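PDB 4R9O: putative aldo/keto reductase from Salmonella enterica subsp. enterica serovar Typhimurium, which may function as an NADP-dependent oxidoreductase of the aldo/keto reductase family, built on a TIM-barrel fold. Local coordinates for the interface of chains A and B and the interface of chains A and C. Coordinates in Å, arbitrary orientation; residue numbers count along the deposited sequence, not the author numbering. Chains: chain A/B/C, Putative aldo/keto reductase.

Contact 1: the interface of chains A and B. Residues chain A 25-26, 58, 131, 212-213, 217; chain B 221-224, 227.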
ATOM      1  N   TRP A  25       9.036   4.956 -31.691  1.00 23.24           N
ATOM      2  CA  TRP A  25       8.372   6.007 -30.915  1.00 28.13           C
ATOM      3  C   TRP A  25       9.259   7.247 -30.710  1.00 29.47           C
ATOM      4  O   TRP A  25       8.743   8.358 -30.512  1.00 30.80           O
ATOM      5  CB  TRP A  25       7.867   5.445 -29.562  1.00 28.92           C
ATOM      6  CG  TRP A  25       8.839   5.447 -28.417  1.00 34.03           C
ATOM      7  CD1 TRP A  25       8.968   6.407 -27.458  1.00 39.22           C
ATOM      8  CD2 TRP A  25       9.786   4.424 -28.088  1.00 38.56           C
ATOM      9  NE1 TRP A  25       9.950   6.053 -26.559  1.00 42.75           N
ATOM     10  CE2 TRP A  25      10.470   4.838 -26.928  1.00 41.76           C
ATOM     11  CE3 TRP A  25      10.137   3.201 -28.672  1.00 40.81           C
ATOM     12  CZ2 TRP A  25      11.478   4.078 -26.335  1.00 47.18           C
ATOM     13  CZ3 TRP A  25      11.127   2.439 -28.077  1.00 45.53           C
ATOM     14  CH2 TRP A  25      11.794   2.883 -26.923  1.00 47.32           C
ATOM     15  N   ARG A  26      10.578   7.074 -30.799  1.00 27.27           N
ATOM     16  CA  ARG A  26      11.528   8.188 -30.620  1.00 28.13           C
ATOM     17  C   ARG A  26      11.999   8.810 -31.938  1.00 28.31           C
ATOM     18  O   ARG A  26      12.928   9.621 -31.937  1.00 31.03           O
ATOM     19  CB  ARG A  26      12.779   7.726 -29.850  1.00 32.45           C
ATOM     20  CG  ARG A  26      12.551   7.244 -28.428  1.00 36.32           C
ATOM     21  CD  ARG A  26      12.119   8.378 -27.516  1.00 40.45           C
ATOM     22  NE  ARG A  26      12.975   9.560 -27.624  1.00 45.27           N
ATOM     23  CZ  ARG A  26      14.063   9.780 -26.889  1.00 46.50           C
ATOM     24  NH1 ARG A  26      14.451   8.886 -25.988  1.00 49.00           N
ATOM     25  NH2 ARG A  26      14.764  10.893 -27.055  1.00 43.55           N
ATOM     26  N   TYR A  58       2.565   8.763 -31.525  1.00 24.94           N
ATOM     27  CA  TYR A  58       4.010   8.966 -31.317  1.00 28.21           C
ATOM     28  C   TYR A  58       4.549  10.214 -32.017  1.00 31.84           C
ATOM     29  O   TYR A  58       4.196  10.508 -33.169  1.00 30.70           O
ATOM     30  CB  TYR A  58       4.816   7.748 -31.782  1.00 24.23           C
ATOM     31  CG  TYR A  58       4.671   6.498 -30.936  1.00 24.81           C
ATOM     32  CD1 TYR A  58       4.206   6.547 -29.615  1.00 26.32           C
ATOM     33  CD2 TYR A  58       4.967   5.259 -31.473  1.00 23.74           C
ATOM     34  CE1 TYR A  58       4.066   5.385 -28.869  1.00 27.31           C
ATOM     35  CE2 TYR A  58       4.839   4.115 -30.743  1.00 23.36           C
ATOM     36  CZ  TYR A  58       4.392   4.169 -29.451  1.00 26.93           C
ATOM     37  OH  TYR A  58       4.282   2.982 -28.771  1.00 28.62           O
ATOM     38  N   HIS A 131      -4.100   0.622 -27.751  1.00 23.33           N
ATOM     39  CA  HIS A 131      -2.897   1.121 -27.074  1.00 24.25           C
ATOM     40  C   HIS A 131      -2.932   1.013 -25.538  1.00 25.05           C
ATOM     41  O   HIS A 131      -1.928   0.683 -24.910  1.00 27.55           O
ATOM     42  CB  HIS A 131      -2.677   2.584 -27.495  1.00 25.64           C
ATOM     43  CG  HIS A 131      -1.258   3.053 -27.374  1.00 27.20           C
ATOM     44  ND1 HIS A 131      -0.768   4.116 -28.104  1.00 27.70           N
ATOM     45  CD2 HIS A 131      -0.225   2.603 -26.621  1.00 27.47           C
ATOM     46  CE1 HIS A 131       0.508   4.300 -27.802  1.00 29.11           C
ATOM     47  NE2 HIS A 131       0.859   3.396 -26.905  1.00 27.74           N
ATOM     48  N   TRP A 212       8.002  -3.774 -24.051  1.00 28.68           N
ATOM     49  CA  TRP A 212       8.520  -2.416 -24.192  1.00 30.17           C
ATOM     50  C   TRP A 212       9.147  -1.927 -22.882  1.00 28.78           C
ATOM     51  O   TRP A 212       9.009  -2.580 -21.841  1.00 29.85           O
ATOM     52  CB  TRP A 212       7.427  -1.458 -24.698  1.00 34.54           C
ATOM     53  CG  TRP A 212       6.234  -1.276 -23.830  1.00 36.49           C
ATOM     54  CD1 TRP A 212       5.108  -2.052 -23.801  1.00 37.58           C
ATOM     55  CD2 TRP A 212       6.013  -0.214 -22.889  1.00 39.75           C
ATOM     56  NE1 TRP A 212       4.208  -1.546 -22.889  1.00 38.54           N
ATOM     57  CE2 TRP A 212       4.741  -0.420 -22.315  1.00 39.34           C
ATOM     58  CE3 TRP A 212       6.770   0.889 -22.475  1.00 39.69           C
ATOM     59  CZ2 TRP A 212       4.214   0.428 -21.344  1.00 39.36           C
ATOM     60  CZ3 TRP A 212       6.244   1.729 -21.512  1.00 40.88           C
ATOM     61  CH2 TRP A 212       4.979   1.494 -20.958  1.00 39.80           C
ATOM     62  N   SER A 213       9.859  -0.804 -22.951  1.00 27.15           N
ATOM     63  CA  SER A 213      10.745  -0.334 -21.868  1.00 29.30           C
ATOM     64  C   SER A 213      11.709  -1.409 -21.347  1.00 31.15           C
ATOM     65  O   SER A 213      11.954  -1.517 -20.144  1.00 29.00           O
ATOM     66  CB  SER A 213       9.922   0.219 -20.703  1.00 29.82           C
ATOM     67  OG  SER A 213       9.711   1.603 -20.877  1.00 33.95           O
ATOM     68  N   GLY A 217      12.852   2.126 -19.378  1.00 32.67           N
ATOM     69  CA  GLY A 217      12.383   3.434 -19.803  1.00 33.82           C
ATOM     70  C   GLY A 217      13.415   4.515 -19.530  1.00 34.28           C
ATOM     71  O   GLY A 217      13.064   5.628 -19.144  1.00 36.53           O
TER
ATOM     72  N   PHE B 221      12.053  11.419 -21.425  1.00 36.52           N
ATOM     73  CA  PHE B 221      12.319  11.267 -22.849  1.00 36.04           C
ATOM     74  C   PHE B 221      12.325   9.813 -23.332  1.00 38.06           C
ATOM     75  O   PHE B 221      12.000   9.550 -24.486  1.00 36.98           O
ATOM     76  CB  PHE B 221      13.644  11.936 -23.202  1.00 35.94           C
ATOM     77  CG  PHE B 221      13.614  13.432 -23.081  1.00 37.73           C
ATOM     78  CD1 PHE B 221      14.164  14.061 -21.982  1.00 36.07           C
ATOM     79  CD2 PHE B 221      13.025  14.209 -24.069  1.00 42.89           C
ATOM     80  CE1 PHE B 221      14.133  15.437 -21.866  1.00 38.89           C
ATOM     81  CE2 PHE B 221      12.987  15.588 -23.959  1.00 42.54           C
ATOM     82  CZ  PHE B 221      13.539  16.201 -22.853  1.00 42.01           C
ATOM     83  N   ASN B 222      12.673   8.871 -22.463  1.00 41.26           N
ATOM     84  CA  ASN B 222      12.862   7.490 -22.911  1.00 45.35           C
ATOM     85  C   ASN B 222      11.798   6.506 -22.444  1.00 45.78           C
ATOM     86  O   ASN B 222      11.776   5.362 -22.890  1.00 48.14           O
ATOM     87  CB  ASN B 222      14.232   6.974 -22.462  1.00 47.69           C
ATOM     88  CG  ASN B 222      15.364   7.838 -22.956  1.00 49.03           C
ATOM     89  OD1 ASN B 222      15.781   7.735 -24.112  1.00 51.59           O
ATOM     90  ND2 ASN B 222      15.866   8.709 -22.080  1.00 47.09           N
ATOM     91  N   ASP B 223      10.926   6.926 -21.538  1.00 45.14           N
ATOM     92  CA  ASP B 223       9.848   6.044 -21.122  1.00 45.51           C
ATOM     93  C   ASP B 223       8.617   6.360 -21.959  1.00 47.95           C
ATOM     94  O   ASP B 223       7.932   7.366 -21.730  1.00 47.67           O
ATOM     95  CB  ASP B 223       9.554   6.188 -19.631  1.00 44.93           C
ATOM     96  CG  ASP B 223       8.742   5.031 -19.075  1.00 47.65           C
ATOM     97  OD1 ASP B 223       8.852   4.774 -17.853  1.00 48.80           O
ATOM     98  OD2 ASP B 223       7.997   4.384 -19.847  1.00 47.78           O
ATOM     99  N   GLU B 224       8.350   5.486 -22.929  1.00 41.24           N
ATOM    100  CA  GLU B 224       7.226   5.625 -23.857  1.00 44.28           C
ATOM    101  C   GLU B 224       5.896   5.933 -23.161  1.00 44.31           C
ATOM    102  O   GLU B 224       4.966   6.446 -23.783  1.00 48.86           O
ATOM    103  CB  GLU B 224       7.093   4.350 -24.702  1.00 47.36           C
ATOM    104  CG  GLU B 224       6.102   4.447 -25.852  1.00 53.11           C
ATOM    105  CD  GLU B 224       5.023   3.396 -25.762  1.00 58.10           C
ATOM    106  OE1 GLU B 224       5.383   2.214 -25.609  1.00 63.45           O
ATOM    107  OE2 GLU B 224       3.823   3.740 -25.838  1.00 58.01           O
ATOM    108  N   GLN B 227       5.209   9.684 -22.895  0.53 42.28           N
ATOM    109  CA  GLN B 227       5.118  10.386 -24.179  0.53 42.81           C
ATOM    110  C   GLN B 227       3.907  11.328 -24.243  0.53 42.31           C
ATOM    111  O   GLN B 227       4.048  12.467 -24.676  0.53 38.43           O
ATOM    112  CB  GLN B 227       5.080   9.389 -25.348  0.53 45.54           C
ATOM    113  CG  GLN B 227       4.665   9.987 -26.698  0.53 48.97           C
ATOM    114  CD  GLN B 227       5.788  10.736 -27.409  0.53 50.14           C
ATOM    115  OE1 GLN B 227       6.840  10.167 -27.713  0.53 50.52           O
ATOM    116  NE2 GLN B 227       5.560  12.016 -27.686  0.53 49.72           N
TER
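The indole of A:Trp25 is clasped on both faces: A:Arg26 CG lies on one, B:Glu224 CB on the other, 3.9 Å from the centroid of the five-membered ring (CH-pi). A:Trp212 takes B:Glu224 OE1 over one face and B:Asp223 OD2 at its edge, 3.6 Å from A:Trp212 CZ3. The phenol of A:Tyr58 has A:Trp25 CB over its centre and B:Glu224 OE2 at its edge, in plane. These walls line the catalytic pocket of chain A, where A:Tyr58 is the likely proton donor and A:His131 the histidine that accompanies the tyrosine in this family. A:Trp212 and B:Asp223 come from segments likely to bind NADP(+), so the B segment sits where cofactor and substrate would meet; the structure alone does not show whether this pairing is biological. Glutamate suits the intruder: methylenes pack on indole, the charged tip meets catalytic groups. B:Glu224 CG is anti to the backbone N (chi1 -171°), and B:Glu224 OE2 lies 3.1 Å from A:Tyr58 OH, the hydroxyl over the flat of the carboxylate, at best a poorly directed hydrogen bond. A:His131 NE2 donates, nearly straight, to the syn lone pair of B:Glu224 OE2 at 3.2 Å. A:Arg26 NH1 meets B:Asn222 OD1 at 2.6 Å, bent (118°) and from above the carbonyl plane.

Contact 2: the interface of chains A and C. Residues chain A 200, 203, 206, 257; chain C 137-140, 170, 174.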
ATOM      1  N   ASP A 200       1.380 -15.175 -17.189  1.00 28.75           N
ATOM      2  CA  ASP A 200       0.793 -16.506 -17.000  1.00 29.92           C
ATOM      3  C   ASP A 200      -0.263 -16.775 -18.070  1.00 27.89           C
ATOM      4  O   ASP A 200      -0.268 -17.832 -18.701  1.00 26.76           O
ATOM      5  CB  ASP A 200       0.165 -16.651 -15.605  1.00 33.60           C
ATOM      6  CG  ASP A 200       1.188 -16.563 -14.481  1.00 40.91           C
ATOM      7  OD1 ASP A 200       2.353 -16.965 -14.706  1.00 45.94           O
ATOM      8  OD2 ASP A 200       0.825 -16.092 -13.375  1.00 40.07           O
ATOM      9  N   GLN A 203       1.346 -17.106 -21.693  1.00 27.22           N
ATOM     10  CA  GLN A 203       1.967 -18.427 -21.863  1.00 27.90           C
ATOM     11  C   GLN A 203       0.893 -19.507 -22.016  1.00 25.95           C
ATOM     12  O   GLN A 203       1.015 -20.417 -22.833  1.00 23.40           O
ATOM     13  CB  GLN A 203       2.893 -18.796 -20.688  1.00 26.69           C
ATOM     14  CG  GLN A 203       3.620 -20.108 -20.950  1.00 26.05           C
ATOM     15  CD  GLN A 203       4.419 -20.658 -19.763  1.00 28.33           C
ATOM     16  OE1 GLN A 203       4.862 -19.925 -18.877  1.00 31.36           O
ATOM     17  NE2 GLN A 203       4.593 -21.957 -19.751  1.00 23.44           N
ATOM     18  N   ARG A 206      -0.433 -19.372 -25.413  1.00 25.84           N
ATOM     19  CA  ARG A 206       0.663 -19.488 -26.390  1.00 27.64           C
ATOM     20  C   ARG A 206       0.711 -18.233 -27.262  1.00 27.99           C
ATOM     21  O   ARG A 206       0.980 -18.268 -28.464  1.00 29.69           O
ATOM     22  CB  ARG A 206       0.525 -20.766 -27.226  1.00 27.53           C
ATOM     23  CG  ARG A 206       0.409 -22.024 -26.352  1.00 26.33           C
ATOM     24  CD  ARG A 206       0.587 -23.324 -27.145  1.00 29.98           C
ATOM     25  NE  ARG A 206       0.459 -24.531 -26.319  1.00 29.97           N
ATOM     26  CZ  ARG A 206       1.445 -25.066 -25.592  1.00 32.07           C
ATOM     27  NH1 ARG A 206       2.641 -24.492 -25.552  1.00 30.36           N
ATOM     28  NH2 ARG A 206       1.227 -26.167 -24.878  1.00 33.29           N
ATOM     29  N   PRO A 257       9.436 -17.626 -19.914  1.00 29.17           N
ATOM     30  CA  PRO A 257       8.755 -18.720 -20.625  1.00 27.42           C
ATOM     31  C   PRO A 257       7.545 -18.254 -21.456  1.00 28.07           C
ATOM     32  O   PRO A 257       7.003 -19.047 -22.233  1.00 29.07           O
ATOM     33  CB  PRO A 257       8.338 -19.662 -19.493  1.00 25.43           C
ATOM     34  CG  PRO A 257       8.185 -18.753 -18.289  1.00 26.34           C
ATOM     35  CD  PRO A 257       9.194 -17.651 -18.455  1.00 26.36           C
TER
ATOM     36  N   MET C 137       8.856 -20.587 -14.723  1.00 28.63           N
ATOM     37  CA  MET C 137       8.150 -21.846 -14.931  1.00 29.81           C
ATOM     38  C   MET C 137       7.592 -21.976 -16.343  1.00 27.31           C
ATOM     39  O   MET C 137       6.731 -21.208 -16.775  1.00 26.68           O
ATOM     40  CB  MET C 137       6.994 -22.042 -13.930  1.00 29.71           C
ATOM     41  CG  MET C 137       6.323 -23.404 -14.122  1.00 31.52           C
ATOM     42  SD  MET C 137       4.832 -23.728 -13.147  1.00 38.73           S
ATOM     43  CE  MET C 137       3.578 -22.949 -14.167  1.00 38.26           C
ATOM     44  N   ASP C 138       8.093 -22.985 -17.048  1.00 28.67           N
ATOM     45  CA  ASP C 138       7.559 -23.387 -18.339  1.00 29.49           C
ATOM     46  C   ASP C 138       6.605 -24.561 -18.120  1.00 29.27           C
ATOM     47  O   ASP C 138       7.036 -25.674 -17.807  1.00 29.75           O
ATOM     48  CB  ASP C 138       8.696 -23.766 -19.287  1.00 28.78           C
ATOM     49  CG  ASP C 138       8.227 -23.984 -20.706  1.00 39.84           C
ATOM     50  OD1 ASP C 138       7.240 -24.719 -20.925  1.00 37.99           O
ATOM     51  OD2 ASP C 138       8.851 -23.413 -21.616  1.00 43.27           O
ATOM     52  N   ALA C 139       5.309 -24.308 -18.277  1.00 28.55           N
ATOM     53  CA  ALA C 139       4.288 -25.306 -17.965  1.00 28.62           C
ATOM     54  C   ALA C 139       4.407 -26.537 -18.873  1.00 28.99           C
ATOM     55  O   ALA C 139       4.111 -27.653 -18.448  1.00 29.68           O
ATOM     56  CB  ALA C 139       2.895 -24.692 -18.072  1.00 26.71           C
ATOM     57  N   ASP C 140       4.843 -26.331 -20.110  1.00 29.60           N
ATOM     58  CA  ASP C 140       5.080 -27.443 -21.027  1.00 34.58           C
ATOM     59  C   ASP C 140       6.141 -28.401 -20.483  1.00 35.09           C
ATOM     60  O   ASP C 140       6.038 -29.618 -20.656  1.00 35.26           O
ATOM     61  CB  ASP C 140       5.506 -26.936 -22.406  1.00 37.77           C
ATOM     62  CG  ASP C 140       4.325 -26.510 -23.266  1.00 40.33           C
ATOM     63  OD1 ASP C 140       3.178 -26.876 -22.927  1.00 40.45           O
ATOM     64  OD2 ASP C 140       4.547 -25.820 -24.286  1.00 43.09           O
ATOM     65  N   LEU C 170      -2.658 -22.075 -15.518  1.00 23.33           N
ATOM     66  CA  LEU C 170      -1.618 -22.274 -16.518  1.00 24.97           C
ATOM     67  C   LEU C 170      -1.105 -23.713 -16.500  1.00 28.73           C
ATOM     68  O   LEU C 170      -1.102 -24.373 -17.535  1.00 29.94           O
ATOM     69  CB  LEU C 170      -0.453 -21.296 -16.310  1.00 26.05           C
ATOM     70  CG  LEU C 170       0.857 -21.641 -17.058  1.00 29.03           C
ATOM     71  CD1 LEU C 170       0.664 -21.686 -18.569  1.00 25.91           C
ATOM     72  CD2 LEU C 170       1.959 -20.671 -16.712  1.00 22.79           C
ATOM     73  N   ARG C 174      -2.033 -27.802 -19.205  1.00 27.62           N
ATOM     74  CA  ARG C 174      -1.086 -28.681 -19.872  1.00 26.55           C
ATOM     75  C   ARG C 174      -1.234 -30.147 -19.458  1.00 27.60           C
ATOM     76  O   ARG C 174      -0.597 -31.017 -20.041  1.00 29.39           O
ATOM     77  CB  ARG C 174       0.351 -28.233 -19.580  1.00 27.15           C
ATOM     78  CG  ARG C 174       0.629 -26.773 -19.913  1.00 29.88           C
ATOM     79  CD  ARG C 174       0.295 -26.496 -21.354  1.00 28.43           C
ATOM     80  NE  ARG C 174       0.998 -25.334 -21.892  1.00 29.10           N
ATOM     81  CZ  ARG C 174       0.418 -24.195 -22.257  1.00 28.49           C
ATOM     82  NH1 ARG C 174      -0.901 -24.036 -22.126  1.00 26.51           N
ATOM     83  NH2 ARG C 174       1.162 -23.216 -22.756  1.00 29.78           N
TER
HETATM   84  O   HOH W   1       4.077 -23.813 -21.746  1.00 30.93           O
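A charge-paired cluster anchors this patch between two barrels, where A:Arg206, just after helix 198-205, meets the first turn of helix 139-151 of chain C; the contact may belong to the crystal or deposited assembly and not to a biological oligomer. The arginine runs extended from CG to NE and arrives tip to tip, end-on: A:Arg206 NH1 donates to C:Asp140 OD2 at 2.6 Å and A:Arg206 NH2 to C:Asp140 OD1 at 2.8 Å. Each carboxylate oxygen offers its syn lone pair, and the flat groups lie nearly coplanar, 24° apart. C:Arg174 NE adds a salt bridge within chain C, 2.9 Å from C:Asp140 OD1 and from above the carboxylate plane. One aspartate thus holds both guanidiniums, probably offsetting their repulsion as they stack, with C:Arg174 NH2 over the centre of the A:Arg206 group.

Among bonds to the backbone and water, C:Arg174 NH2 donates to A:Gln203 O at 2.8 Å, capping a carbonyl near the helix end. Water 1 links C:Arg174 NH2 and C:Asp140 N to the amide of A:Gln203. That glutamine, CG anti to its backbone N (chi1 -175°), reaches out extended and crosses C:Leu170 at about a right angle, C:Leu170 CD2 against its CD. As modelled, A:Gln203 OE1 faces C:Met137 O at 3.1 Å, acceptor against acceptor, and A:Gln203 NE2 faces C:Ala139 N at 2.9 Å; an amide turned by 180° would pair donors with acceptors at both ends.

Contact 3: the interface of chains A and B. Residues chain A 57, 59-60, 91-93; chain B 227-228, 231, 235.
In this TIM-barrel aldo/keto reductase, the first turns, to B:Val235, of helix 227-239 lie against two regions of chain A: the turn of helix 58-61, which begins with the probable catalytic tyrosine A:Tyr58, and residues 91-93, just after strand 89-90.

Apolar packing is one strand of the contact. A:Thr91 turns its methyl outward, CG2 anti to the carbonyl carbon, and meets the proline ring at about a right angle, A:Thr91 CG2 to B:Pro228 CB 3.7 Å. Proline is well placed in a first helical turn, where its nitrogen need not donate to a preceding carbonyl. The small methyl A:Ala93 CB rests 3.7 Å from B:Gln231 CG; that glutamine is poorly ordered, and its amide beside A:Gly60 is a loosely defined contact. Farther along the helix B:Val235 CG2, beside its backbone N, points at the hydroxyl A:Thr92 OG1, 3.9 Å away.

Polar links are indirect. Water 2 bridges the chains, 2.9 Å from B:Pro228 O and 3.2 Å from A:Thr92 N, mainly through backbone groups, with a weak approach from A:Thr92 OG1. Within chain A, A:Thr91 OG1, between its own N and carbonyl carbon (chi1 78°), accepts a weak bond from A:Ala93 N at 3.3 Å and may help to shape the turn.

Van der Waals contact with bare backbone completes the patch: A:Gly59 and A:Gly60, both left-handed in backbone conformation, present no side chain, and B:Gln227 NE2 comes within 3.8 Å of A:Gly59 N, both donors, so this is close packing and not a bond.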
ATOM      1  N   ILE A  57      -0.177   8.208 -32.034  1.00 26.53           N
ATOM      2  CA  ILE A  57       0.199   9.377 -31.230  1.00 28.02           C
ATOM      3  C   ILE A  57       1.693   9.715 -31.199  1.00 26.32           C
ATOM      4  O   ILE A  57       2.046  10.847 -30.883  1.00 28.36           O
ATOM      5  CB  ILE A  57      -0.266   9.233 -29.745  1.00 27.59           C
ATOM      6  CG1 ILE A  57       0.451   8.060 -29.066  1.00 27.60           C
ATOM      7  CG2 ILE A  57      -1.798   9.111 -29.648  1.00 25.99           C
ATOM      8  CD1 ILE A  57       0.522   8.160 -27.552  1.00 26.10           C
ATOM      9  N   GLY A  59       5.396  10.943 -31.291  1.00 32.27           N
ATOM     10  CA  GLY A  59       6.013  12.156 -31.783  1.00 33.03           C
ATOM     11  C   GLY A  59       5.017  13.279 -32.040  1.00 32.98           C
ATOM     12  O   GLY A  59       5.178  14.051 -32.987  1.00 32.13           O
ATOM     13  N   GLY A  60       3.990  13.376 -31.201  1.00 31.58           N
ATOM     14  CA  GLY A  60       2.946  14.355 -31.428  1.00 32.07           C
ATOM     15  C   GLY A  60       2.252  14.083 -32.754  1.00 30.83           C
ATOM     16  O   GLY A  60       1.993  15.010 -33.525  1.00 31.34           O
ATOM     17  N   THR A  91      -4.131  12.613 -27.309  1.00 30.20           N
ATOM     18  CA  THR A  91      -3.285  13.563 -26.596  1.00 32.11           C
ATOM     19  C   THR A  91      -3.581  14.990 -27.010  1.00 31.66           C
ATOM     20  O   THR A  91      -4.263  15.239 -28.005  1.00 30.59           O
ATOM     21  CB  THR A  91      -1.788  13.282 -26.835  1.00 33.45           C
ATOM     22  OG1 THR A  91      -1.422  13.774 -28.126  1.00 33.44           O
ATOM     23  CG2 THR A  91      -1.505  11.793 -26.752  1.00 31.49           C
ATOM     24  N   THR A  92      -3.050  15.935 -26.244  1.00 32.55           N
ATOM     25  CA  THR A  92      -3.310  17.332 -26.516  1.00 33.51           C
ATOM     26  C   THR A  92      -2.403  17.918 -27.581  1.00 33.01           C
ATOM     27  O   THR A  92      -2.406  19.122 -27.775  1.00 35.82           O
ATOM     28  CB  THR A  92      -3.155  18.170 -25.266  1.00 36.77           C
ATOM     29  OG1 THR A  92      -1.843  17.950 -24.727  1.00 34.91           O
ATOM     30  CG2 THR A  92      -4.242  17.783 -24.240  1.00 38.09           C
ATOM     31  N   ALA A  93      -1.625  17.083 -28.265  1.00 30.50           N
ATOM     32  CA  ALA A  93      -0.913  17.539 -29.456  1.00 34.46           C
ATOM     33  C   ALA A  93      -1.923  17.851 -30.559  1.00 38.47           C
ATOM     34  O   ALA A  93      -1.603  18.545 -31.518  1.00 41.43           O
ATOM     35  CB  ALA A  93       0.110  16.493 -29.932  1.00 30.56           C
TER
ATOM     36  N   GLN B 227       5.209   9.684 -22.895  0.53 42.28           N
ATOM     37  CA  GLN B 227       5.118  10.386 -24.179  0.53 42.81           C
ATOM     38  C   GLN B 227       3.907  11.328 -24.243  0.53 42.31           C
ATOM     39  O   GLN B 227       4.048  12.467 -24.676  0.53 38.43           O
ATOM     40  CB  GLN B 227       5.080   9.389 -25.348  0.53 45.54           C
ATOM     41  CG  GLN B 227       4.665   9.987 -26.698  0.53 48.97           C
ATOM     42  CD  GLN B 227       5.788  10.736 -27.409  0.53 50.14           C
ATOM     43  OE1 GLN B 227       6.840  10.167 -27.713  0.53 50.52           O
ATOM     44  NE2 GLN B 227       5.560  12.016 -27.686  0.53 49.72           N
ATOM     45  N   PRO B 228       2.716  10.875 -23.806  0.53 43.56           N
ATOM     46  CA  PRO B 228       1.671  11.909 -23.814  0.53 44.50           C
ATOM     47  C   PRO B 228       1.865  12.977 -22.723  0.53 40.95           C
ATOM     48  O   PRO B 228       1.184  14.000 -22.771  0.53 42.15           O
ATOM     49  CB  PRO B 228       0.378  11.113 -23.592  0.53 38.03           C
ATOM     50  CG  PRO B 228       0.800   9.828 -22.984  0.53 44.70           C
ATOM     51  CD  PRO B 228       2.172   9.533 -23.534  0.53 35.26           C
ATOM     52  N   GLN B 231       3.843  15.982 -23.950  1.00 51.51           N
ATOM     53  CA  GLN B 231       2.929  16.880 -24.659  1.00 56.21           C
ATOM     54  C   GLN B 231       2.482  18.091 -23.842  1.00 52.17           C
ATOM     55  O   GLN B 231       2.455  19.209 -24.351  1.00 51.88           O
ATOM     56  CB  GLN B 231       1.686  16.110 -25.122  1.00 63.60           C
ATOM     57  CG  GLN B 231       1.601  15.831 -26.620  1.00 70.52           C
ATOM     58  CD  GLN B 231       2.569  14.756 -27.089  1.00 73.59           C
ATOM     59  OE1 GLN B 231       3.433  14.312 -26.345  1.00 72.97           O
ATOM     60  NE2 GLN B 231       2.405  14.315 -28.324  1.00 77.56           N
ATOM     61  N   VAL B 235       2.935  21.989 -24.536  1.00 44.53           N
ATOM     62  CA  VAL B 235       1.875  22.991 -24.613  1.00 46.56           C
ATOM     63  C   VAL B 235       2.227  24.190 -23.744  1.00 46.14           C
ATOM     64  O   VAL B 235       2.082  25.330 -24.158  1.00 44.38           O
ATOM     65  CB  VAL B 235       0.510  22.431 -24.175  1.00 47.39           C
ATOM     66  CG1 VAL B 235      -0.554  23.532 -24.250  1.00 49.89           C
ATOM     67  CG2 VAL B 235       0.112  21.263 -25.045  1.00 48.82           C
TER
HETATM   68  O   HOH W   2      -1.482  14.676 -23.816  1.00 33.47           O

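Contacts 1 and 3 are neighbouring parts of one two-fold A-B interface, their C-alpha centres about 12 Å apart. B:Gln227 belongs to both and heads helix 227-239, so the segment that enters the active site of chain A runs straight into the helix braced beside it. The two-fold repeats both patches with the chains exchanged, implicating both active sites. Contact 2 is a separate surface, about 29 Å from contact 1 and 38 Å from contact 3, without exact two-fold symmetry. Chain A can therefore bind both neighbours at once in the deposited six-copy assembly, whose biological relevance the structure alone does not show.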